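Long-range contact in putative invasin (Yersinia pseudotuberculosis IP 31758, PDB 5N40), which probably acts as a surface adhesin, carrying immunoglobulin-like domains and a C-type lectin-like adhesion domain: residues Asn140-Asn152 with Ile194-Ser206. The protein carries 1 engineered substitution. Residues are numbered along the deposited sequence; the frame is centred on the assembly and turned at random.
Sequences NVKMTFEQVAVVN and IGVQTTLRAAAES. Engineered in segment 194-206: Ala203 (natural residue Lys).
Glu146 and Arg201 form a hydrogen-bonded pair on adjacent antiparallel strands, their side chains running alongside each other. Arg201 NH2 gives a salt-bridge hydrogen bond to Glu146 OE1 (3.2 Å), near the guanidinium plane but 43° above the carboxylate plane; water 5 joins that same oxygen to Arg201 NE. Val148 CG1 lies over one guanidinium face. Thr144 and Ala203, an engineered residue, exchange N-H and C=O in the same way, as do Val151 and Gln197 near the other end. Between them the pairing slips by one residue: Thr199 O receives Val148 N (2.9 Å), whereas Thr199 N donates to Ala149 O (2.9 Å), so Val148 and Ala149 together lie opposite Thr199, a beta bulge. There Val148 CG2 presses tightly on Thr199 CG2 (3.4 Å), while Thr199 OG1 is hydrogen-bonded to Asn213 OD1. Lys142 N donates almost straight to Glu205 OE2 (3.2 Å), approaching from above the carboxylate plane. Water 1 lies within hydrogen-bonding distance of OE2 and Asn140 O, and Glu205 OE1 bonds Thr78 OG1. On the inner face Phe145 CE1 meets Ala202 CB (3.9 Å), both packing on Val127 of the facing sheet. This is the bulged antiparallel pairing of an immunoglobulin-like beta sandwich.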
# COMPACT_ATOMS: atom_id res chain seq x y z
N ASN A 140 -18.11 2.88 -7.32
CA ASN A 140 -17.55 2.65 -8.65
C ASN A 140 -16.52 3.71 -9.04
O ASN A 140 -16.30 3.97 -10.23
CB ASN A 140 -18.66 2.55 -9.70
CG ASN A 140 -19.58 1.36 -9.44
OD1 ASN A 140 -19.12 0.24 -9.21
ND2 ASN A 140 -20.88 1.61 -9.46
N VAL A 141 -15.85 4.29 -8.05
CA VAL A 141 -14.78 5.26 -8.29
C VAL A 141 -13.47 4.50 -8.50
O VAL A 141 -13.02 3.76 -7.62
CB VAL A 141 -14.67 6.24 -7.11
CG1 VAL A 141 -13.43 7.12 -7.28
CG2 VAL A 141 -15.93 7.10 -7.00
N LYS A 142 -12.86 4.71 -9.66
CA LYS A 142 -11.59 4.06 -9.97
C LYS A 142 -10.46 4.61 -9.11
O LYS A 142 -10.33 5.83 -8.94
CB LYS A 142 -11.26 4.25 -11.45
CG LYS A 142 -12.20 3.50 -12.39
CD LYS A 142 -11.76 3.70 -13.85
CE LYS A 142 -12.61 2.90 -14.82
NZ LYS A 142 -12.20 3.13 -16.24
N MET A 143 -9.63 3.71 -8.59
CA MET A 143 -8.60 4.05 -7.62
C MET A 143 -7.25 3.49 -8.06
O MET A 143 -7.18 2.40 -8.63
CB MET A 143 -8.95 3.49 -6.24
CG MET A 143 -8.39 4.29 -5.07
SD MET A 143 -9.13 5.92 -4.88
CE MET A 143 -10.85 5.51 -4.63
N THR A 144 -6.18 4.24 -7.77
CA THR A 144 -4.81 3.76 -7.93
C THR A 144 -4.04 4.09 -6.66
O THR A 144 -4.47 4.89 -5.83
CB THR A 144 -4.10 4.37 -9.14
OG1 THR A 144 -3.93 5.77 -8.93
CG2 THR A 144 -4.87 4.12 -10.43
N PHE A 145 -2.87 3.46 -6.52
CA PHE A 145 -1.99 3.70 -5.39
C PHE A 145 -0.58 4.03 -5.87
O PHE A 145 -0.10 3.47 -6.86
CB PHE A 145 -1.92 2.48 -4.45
CG PHE A 145 -3.22 2.17 -3.78
CD1 PHE A 145 -3.61 2.84 -2.64
CD2 PHE A 145 -4.07 1.22 -4.31
CE1 PHE A 145 -4.81 2.56 -2.02
CE2 PHE A 145 -5.28 0.94 -3.70
CZ PHE A 145 -5.64 1.62 -2.55
N GLU A 146 0.08 4.91 -5.14
CA GLU A 146 1.43 5.36 -5.47
C GLU A 146 2.25 5.53 -4.21
O GLU A 146 1.81 6.19 -3.26
CB GLU A 146 1.38 6.68 -6.25
CG GLU A 146 2.72 7.11 -6.81
CD GLU A 146 2.62 8.34 -7.68
OE1 GLU A 146 1.61 9.06 -7.59
OE2 GLU A 146 3.57 8.60 -8.45
N GLN A 147 3.44 4.94 -4.19
CA GLN A 147 4.41 5.23 -3.13
C GLN A 147 4.97 6.63 -3.35
O GLN A 147 5.51 6.92 -4.42
CB GLN A 147 5.52 4.18 -3.14
CG GLN A 147 6.66 4.45 -2.16
CD GLN A 147 7.77 5.31 -2.75
OE1 GLN A 147 7.93 6.48 -2.39
NE2 GLN A 147 8.57 4.72 -3.63
N VAL A 148 4.84 7.50 -2.34
CA VAL A 148 5.29 8.88 -2.45
C VAL A 148 6.35 9.25 -1.42
O VAL A 148 6.89 10.36 -1.50
CB VAL A 148 4.10 9.87 -2.37
CG1 VAL A 148 3.14 9.67 -3.54
CG2 VAL A 148 3.37 9.75 -1.04
N ALA A 149 6.67 8.38 -0.47
CA ALA A 149 7.78 8.63 0.45
C ALA A 149 8.18 7.31 1.11
O ALA A 149 7.34 6.43 1.29
CB ALA A 149 7.43 9.66 1.53
N VAL A 150 9.47 7.20 1.45
CA VAL A 150 10.02 6.04 2.15
C VAL A 150 11.13 6.53 3.06
O VAL A 150 12.14 7.06 2.58
CB VAL A 150 10.56 4.96 1.18
CG1 VAL A 150 11.04 3.73 1.97
CG2 VAL A 150 9.53 4.56 0.15
N VAL A 151 10.98 6.33 4.38
CA VAL A 151 11.96 6.81 5.34
C VAL A 151 12.23 5.72 6.37
O VAL A 151 11.42 4.81 6.58
CB VAL A 151 11.51 8.10 6.07
CG1 VAL A 151 11.32 9.24 5.06
CG2 VAL A 151 10.23 7.86 6.88
N ASN A 152 13.38 5.83 7.03
CA ASN A 152 13.70 4.94 8.14
C ASN A 152 13.11 5.55 9.42
O ASN A 152 12.22 6.40 9.35
CB ASN A 152 15.21 4.67 8.19
CG ASN A 152 16.03 5.89 8.59
OD1 ASN A 152 15.50 6.96 8.91
ND2 ASN A 152 17.36 5.73 8.56
N ILE A 194 13.04 -3.47 4.20
CA ILE A 194 14.20 -3.47 5.08
C ILE A 194 13.95 -2.68 6.37
O ILE A 194 14.88 -2.36 7.09
CB ILE A 194 15.46 -2.96 4.34
CG1 ILE A 194 15.34 -1.49 3.93
CG2 ILE A 194 15.72 -3.85 3.12
CD1 ILE A 194 16.62 -0.92 3.32
N GLY A 195 12.68 -2.39 6.67
CA GLY A 195 12.32 -1.71 7.91
C GLY A 195 12.00 -0.24 7.73
O GLY A 195 12.60 0.62 8.39
N VAL A 196 11.05 0.05 6.86
CA VAL A 196 10.78 1.43 6.46
C VAL A 196 9.30 1.76 6.64
O VAL A 196 8.43 0.89 6.65
CB VAL A 196 11.23 1.70 5.00
CG1 VAL A 196 12.73 1.55 4.88
CG2 VAL A 196 10.53 0.76 4.03
N GLN A 197 9.05 3.06 6.76
CA GLN A 197 7.71 3.63 6.74
C GLN A 197 7.46 4.15 5.33
O GLN A 197 8.19 5.02 4.85
CB GLN A 197 7.60 4.76 7.76
CG GLN A 197 6.28 5.51 7.76
CD GLN A 197 6.38 6.85 8.45
OE1 GLN A 197 6.55 7.89 7.80
NE2 GLN A 197 6.24 6.85 9.76
N THR A 198 6.44 3.61 4.68
CA THR A 198 6.11 3.96 3.31
C THR A 198 4.83 4.78 3.30
O THR A 198 3.82 4.39 3.90
CB THR A 198 5.94 2.71 2.45
OG1 THR A 198 7.15 1.94 2.50
CG2 THR A 198 5.63 3.08 0.99
N THR A 199 4.86 5.92 2.61
CA THR A 199 3.66 6.72 2.41
C THR A 199 3.01 6.29 1.11
O THR A 199 3.60 6.44 0.03
CB THR A 199 4.00 8.21 2.38
OG1 THR A 199 4.64 8.59 3.61
CG2 THR A 199 2.73 9.04 2.19
N LEU A 200 1.82 5.73 1.21
CA LEU A 200 1.02 5.35 0.05
C LEU A 200 -0.03 6.42 -0.22
O LEU A 200 -0.74 6.84 0.70
CB LEU A 200 0.33 4.01 0.27
CG LEU A 200 1.25 2.79 0.26
CD1 LEU A 200 0.48 1.54 0.63
CD2 LEU A 200 1.89 2.62 -1.12
N ARG A 201 -0.13 6.86 -1.47
CA ARG A 201 -1.15 7.83 -1.87
C ARG A 201 -2.23 7.13 -2.68
O ARG A 201 -1.95 6.51 -3.71
CB ARG A 201 -0.54 8.97 -2.67
CG ARG A 201 -1.56 10.05 -3.02
CD ARG A 201 -0.86 11.32 -3.41
NE ARG A 201 -0.18 11.21 -4.68
CZ ARG A 201 0.51 12.20 -5.24
NH1 ARG A 201 0.61 13.36 -4.62
NH2 ARG A 201 1.10 12.02 -6.41
N ALA A 202 -3.46 7.23 -2.20
CA ALA A 202 -4.63 6.79 -2.95
C ALA A 202 -5.11 7.94 -3.83
O ALA A 202 -5.30 9.05 -3.34
CB ALA A 202 -5.74 6.34 -2.00
N ALA A 203 -5.28 7.67 -5.12
CA ALA A 203 -5.77 8.66 -6.08
C ALA A 203 -7.02 8.14 -6.78
O ALA A 203 -7.00 7.07 -7.40
CB ALA A 203 -4.70 8.99 -7.11
N ALA A 204 -8.10 8.92 -6.70
CA ALA A 204 -9.29 8.62 -7.48
C ALA A 204 -9.11 9.14 -8.90
O ALA A 204 -8.24 9.96 -9.18
CB ALA A 204 -10.52 9.26 -6.83
N GLU A 205 -9.93 8.62 -9.82
CA GLU A 205 -9.82 9.03 -11.21
C GLU A 205 -10.06 10.53 -11.39
O GLU A 205 -9.63 11.10 -12.39
CB GLU A 205 -10.79 8.22 -12.09
CG GLU A 205 -12.21 8.13 -11.58
CD GLU A 205 -13.10 7.28 -12.47
OE1 GLU A 205 -12.87 7.25 -13.70
OE2 GLU A 205 -14.01 6.62 -11.92
N SER A 206 -10.70 11.18 -10.42
CA SER A 206 -10.90 12.62 -10.48
C SER A 206 -9.63 13.41 -10.21
O SER A 206 -9.62 14.63 -10.45
CB SER A 206 -11.95 13.04 -9.47
OG SER A 206 -11.51 12.66 -8.18
O HOH W 1 -16.09 5.06 -12.86
O HOH W 2 -7.54 6.62 -10.28
O HOH W 3 -2.17 6.85 -6.60
O HOH W 4 -5.46 7.16 -10.37
O HOH W 5 -0.82 9.15 -6.77